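Local coordinates for sperm autoantigenic protein 17 (Danio rerio, PDB 7MY4) that probably dimerizes through a docking and dimerization domain of the RIIa type and so offers a binding surface to A-kinase anchoring proteins, at residues 23-28 with 43-48. Numbering follows the deposited sequence.
Sequences EGLTRE and VYFTEL
Tyr-44 reaches across to Gly-24, Leu-25 and Glu-28, and the contacts change atom by atom along its side chain. Tyr-44 CB lies 3.9 Å from CD1 of Leu-25. The ring carbon CG is anti to the backbone N (chi1 178°), and Tyr-44 CG and CD2 each lie 3.8 Å from Leu-25 CD1. Further out, Tyr-44 CE2 passes the N and CA of Leu-25; that CA sits 3.9 Å from the centroid of the Tyr-44 ring and 16° off the ring normal, a CH-pi contact over one face. For Tyr-44 CE1 the nearest atom is Glu-28 CG, 3.6 Å away, with Gly-24 O close behind; the glutamate chain crosses the tyrosine at about a right angle. The two segments lie on helices 18-32 and 37-55, a helix pair within the RIIa-family region of the docking and dimerization domain; their local axes run at 121° and approach to 10.8 Å, and Tyr-44 buries the most surface between them, Leu-25 the next most. At the tip, Tyr-44 OH rests 3.2 Å from Gly-24 C, where the missing CB leaves room for the hydroxyl. Leu-25 N is also near this OH, but the angle is too poor for a hydrogen bond, and none links the segments. The second methyl of Leu-25, CD2, turns instead to Phe-45 CE2 at 3.9 Å, while Phe-45 also touches Leu-21 and Leu-25 touches Ala-41.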
ATOM      1  N   GLU A  23      -9.123   6.639   1.703  1.00  5.26           N
ATOM      2  CA  GLU A  23     -10.461   6.150   1.380  1.00  5.72           C
ATOM      3  C   GLU A  23     -10.498   4.627   1.358  1.00  5.79           C
ATOM      4  O   GLU A  23     -11.478   4.009   1.795  1.00  6.43           O
ATOM      5  CB  GLU A  23     -10.914   6.706   0.029  1.00  6.52           C
ATOM      6  CG  GLU A  23     -12.345   6.227  -0.303  1.00  7.85           C
ATOM      7  CD  GLU A  23     -12.959   6.843  -1.537  1.00 16.51           C
ATOM      8  OE1 GLU A  23     -12.516   7.932  -1.967  1.00 13.05           O
ATOM      9  OE2 GLU A  23     -13.937   6.242  -2.068  1.00 14.17           O
ATOM     10  N   GLY A  24      -9.438   3.999   0.844  1.00  5.34           N
ATOM     11  CA  GLY A  24      -9.411   2.542   0.781  1.00  6.36           C
ATOM     12  C   GLY A  24      -9.421   1.925   2.164  1.00  5.26           C
ATOM     13  O   GLY A  24     -10.163   0.976   2.445  1.00  5.59           O
ATOM     14  N   LEU A  25      -8.601   2.472   3.054  1.00  5.64           N
ATOM     15  CA  LEU A  25      -8.643   2.046   4.446  1.00  5.33           C
ATOM     16  C   LEU A  25     -10.041   2.245   5.013  1.00  5.94           C
ATOM     17  O   LEU A  25     -10.614   1.344   5.637  1.00  6.40           O
ATOM     18  CB  LEU A  25      -7.621   2.843   5.255  1.00  5.15           C
ATOM     19  CG  LEU A  25      -7.712   2.655   6.773  1.00  5.54           C
ATOM     20  CD1 LEU A  25      -7.385   1.213   7.150  1.00  7.06           C
ATOM     21  CD2 LEU A  25      -6.811   3.632   7.473  1.00  6.71           C
ATOM     22  N   THR A  26     -10.588   3.436   4.821  1.00  6.01           N
ATOM     23  CA  THR A  26     -11.866   3.780   5.438  1.00  5.28           C
ATOM     24  C   THR A  26     -12.964   2.847   4.980  1.00  6.88           C
ATOM     25  O   THR A  26     -13.763   2.357   5.788  1.00  5.49           O
ATOM     26  CB  THR A  26     -12.204   5.233   5.087  1.00  6.15           C
ATOM     27  OG1 THR A  26     -11.191   6.077   5.646  1.00  6.40           O
ATOM     28  CG2 THR A  26     -13.577   5.622   5.642  1.00  6.24           C
ATOM     29  N   ARG A  27     -13.027   2.588   3.680  1.00  5.47           N
ATOM     30  CA  ARG A  27     -14.080   1.716   3.181  1.00  5.64           C
ATOM     31  C   ARG A  27     -13.928   0.302   3.715  1.00  5.65           C
ATOM     32  O   ARG A  27     -14.932  -0.371   3.980  1.00  5.80           O
ATOM     33  CB  ARG A  27     -14.086   1.751   1.663  1.00  6.75           C
ATOM     34  CG  ARG A  27     -14.643   3.078   1.191  1.00 10.92           C
ATOM     35  CD  ARG A  27     -15.047   3.034  -0.225  1.00 17.16           C
ATOM     36  NE  ARG A  27     -15.457   4.302  -0.821  1.00 10.70           N
ATOM     37  CZ  ARG A  27     -16.707   4.758  -0.874  1.00 16.00           C
ATOM     38  NH1 ARG A  27     -17.718   4.083  -0.328  1.00 12.16           N
ATOM     39  NH2 ARG A  27     -16.962   5.899  -1.500  1.00 16.69           N
ATOM     40  N   GLU A  28     -12.693  -0.174   3.899  0.62  5.52           N
ATOM     41  CA  GLU A  28     -12.553  -1.529   4.430  0.62  6.23           C
ATOM     42  C   GLU A  28     -12.883  -1.577   5.922  0.62  5.75           C
ATOM     43  O   GLU A  28     -13.483  -2.552   6.392  0.62  5.97           O
ATOM     44  CB  GLU A  28     -11.157  -2.085   4.150  0.62  8.35           C
ATOM     45  CG  GLU A  28     -10.920  -2.416   2.677  0.62  8.64           C
ATOM     46  CD  GLU A  28     -11.992  -3.309   2.074  0.62 15.92           C
ATOM     47  OE1 GLU A  28     -12.185  -4.442   2.583  0.62 18.89           O
ATOM     48  OE2 GLU A  28     -12.667  -2.863   1.107  0.62 20.93           O
ATOM     49  N   VAL A  43      -3.047  -4.193   9.715  1.00  9.61           N
ATOM     50  CA  VAL A  43      -3.204  -5.340   8.826  1.00  8.58           C
ATOM     51  C   VAL A  43      -3.559  -4.888   7.419  1.00 10.35           C
ATOM     52  O   VAL A  43      -3.054  -5.440   6.433  1.00  8.48           O
ATOM     53  CB  VAL A  43      -4.250  -6.308   9.376  1.00 12.87           C
ATOM     54  CG1 VAL A  43      -4.495  -7.425   8.343  1.00 14.03           C
ATOM     55  CG2 VAL A  43      -3.788  -6.854  10.722  1.00 14.35           C
ATOM     56  N   TYR A  44      -4.434  -3.885   7.301  1.00  8.05           N
ATOM     57  CA  TYR A  44      -4.802  -3.350   5.996  1.00  5.66           C
ATOM     58  C   TYR A  44      -3.572  -2.947   5.192  1.00  5.12           C
ATOM     59  O   TYR A  44      -3.436  -3.319   4.017  1.00  7.54           O
ATOM     60  CB  TYR A  44      -5.753  -2.148   6.164  1.00  7.84           C
ATOM     61  CG  TYR A  44      -6.107  -1.534   4.822  1.00  4.94           C
ATOM     62  CD1 TYR A  44      -7.103  -2.074   4.051  1.00  6.44           C
ATOM     63  CD2 TYR A  44      -5.432  -0.440   4.322  1.00  5.27           C
ATOM     64  CE1 TYR A  44      -7.423  -1.546   2.816  1.00  7.50           C
ATOM     65  CE2 TYR A  44      -5.748   0.104   3.086  1.00  5.61           C
ATOM     66  CZ  TYR A  44      -6.729  -0.453   2.330  1.00  8.04           C
ATOM     67  OH  TYR A  44      -7.057   0.061   1.081  1.00  8.19           O
ATOM     68  N   PHE A  45      -2.675  -2.156   5.792  1.00  4.77           N
ATOM     69  CA  PHE A  45      -1.515  -1.676   5.040  1.00  6.28           C
ATOM     70  C   PHE A  45      -0.519  -2.795   4.799  1.00  8.16           C
ATOM     71  O   PHE A  45       0.082  -2.865   3.724  1.00  7.88           O
ATOM     72  CB  PHE A  45      -0.870  -0.487   5.744  1.00 10.40           C
ATOM     73  CG  PHE A  45      -1.683   0.762   5.588  1.00  6.79           C
ATOM     74  CD1 PHE A  45      -1.771   1.381   4.352  1.00 11.35           C
ATOM     75  CD2 PHE A  45      -2.422   1.263   6.627  1.00  6.95           C
ATOM     76  CE1 PHE A  45      -2.555   2.494   4.185  1.00 13.49           C
ATOM     77  CE2 PHE A  45      -3.215   2.393   6.453  1.00  8.48           C
ATOM     78  CZ  PHE A  45      -3.276   2.995   5.240  1.00  8.53           C
ATOM     79  N   THR A  46      -0.374  -3.717   5.744  1.00  8.46           N
ATOM     80  CA  THR A  46       0.477  -4.877   5.489  1.00  8.45           C
ATOM     81  C   THR A  46      -0.003  -5.641   4.265  1.00  8.75           C
ATOM     82  O   THR A  46       0.793  -5.986   3.379  1.00 11.14           O
ATOM     83  CB  THR A  46       0.519  -5.775   6.732  1.00 13.04           C
ATOM     84  OG1 THR A  46       1.089  -5.036   7.819  1.00 15.74           O
ATOM     85  CG2 THR A  46       1.351  -7.016   6.450  1.00 19.07           C
ATOM     86  N   GLU A  47      -1.308  -5.905   4.186  0.51  7.45           N
ATOM     87  CA  GLU A  47      -1.835  -6.676   3.067  0.51  9.67           C
ATOM     88  C   GLU A  47      -1.801  -5.869   1.772  0.51 10.33           C
ATOM     89  O   GLU A  47      -1.557  -6.429   0.695  0.51  9.59           O
ATOM     90  CB  GLU A  47      -3.254  -7.157   3.381  0.51 12.31           C
ATOM     91  CG  GLU A  47      -3.311  -8.219   4.477  0.51 16.04           C
ATOM     92  CD  GLU A  47      -2.465  -9.450   4.158  0.51 16.21           C
ATOM     93  OE1 GLU A  47      -2.649 -10.030   3.062  0.51 21.80           O
ATOM     94  OE2 GLU A  47      -1.605  -9.818   4.987  0.51 23.54           O
ATOM     95  N   LEU A  48      -2.037  -4.552   1.849  1.00  9.20           N
ATOM     96  CA  LEU A  48      -1.955  -3.719   0.648  1.00  7.79           C
ATOM     97  C   LEU A  48      -0.536  -3.713   0.098  1.00 10.00           C
ATOM     98  O   LEU A  48      -0.319  -3.780  -1.124  1.00 10.43           O
ATOM     99  CB  LEU A  48      -2.412  -2.298   0.984  1.00  7.80           C
ATOM    100  CG  LEU A  48      -2.448  -1.322  -0.188  1.00  9.56           C
ATOM    101  CD1 LEU A  48      -3.487  -1.694  -1.205  1.00 13.93           C
ATOM    102  CD2 LEU A  48      -2.690   0.086   0.343  1.00  9.95           C
TER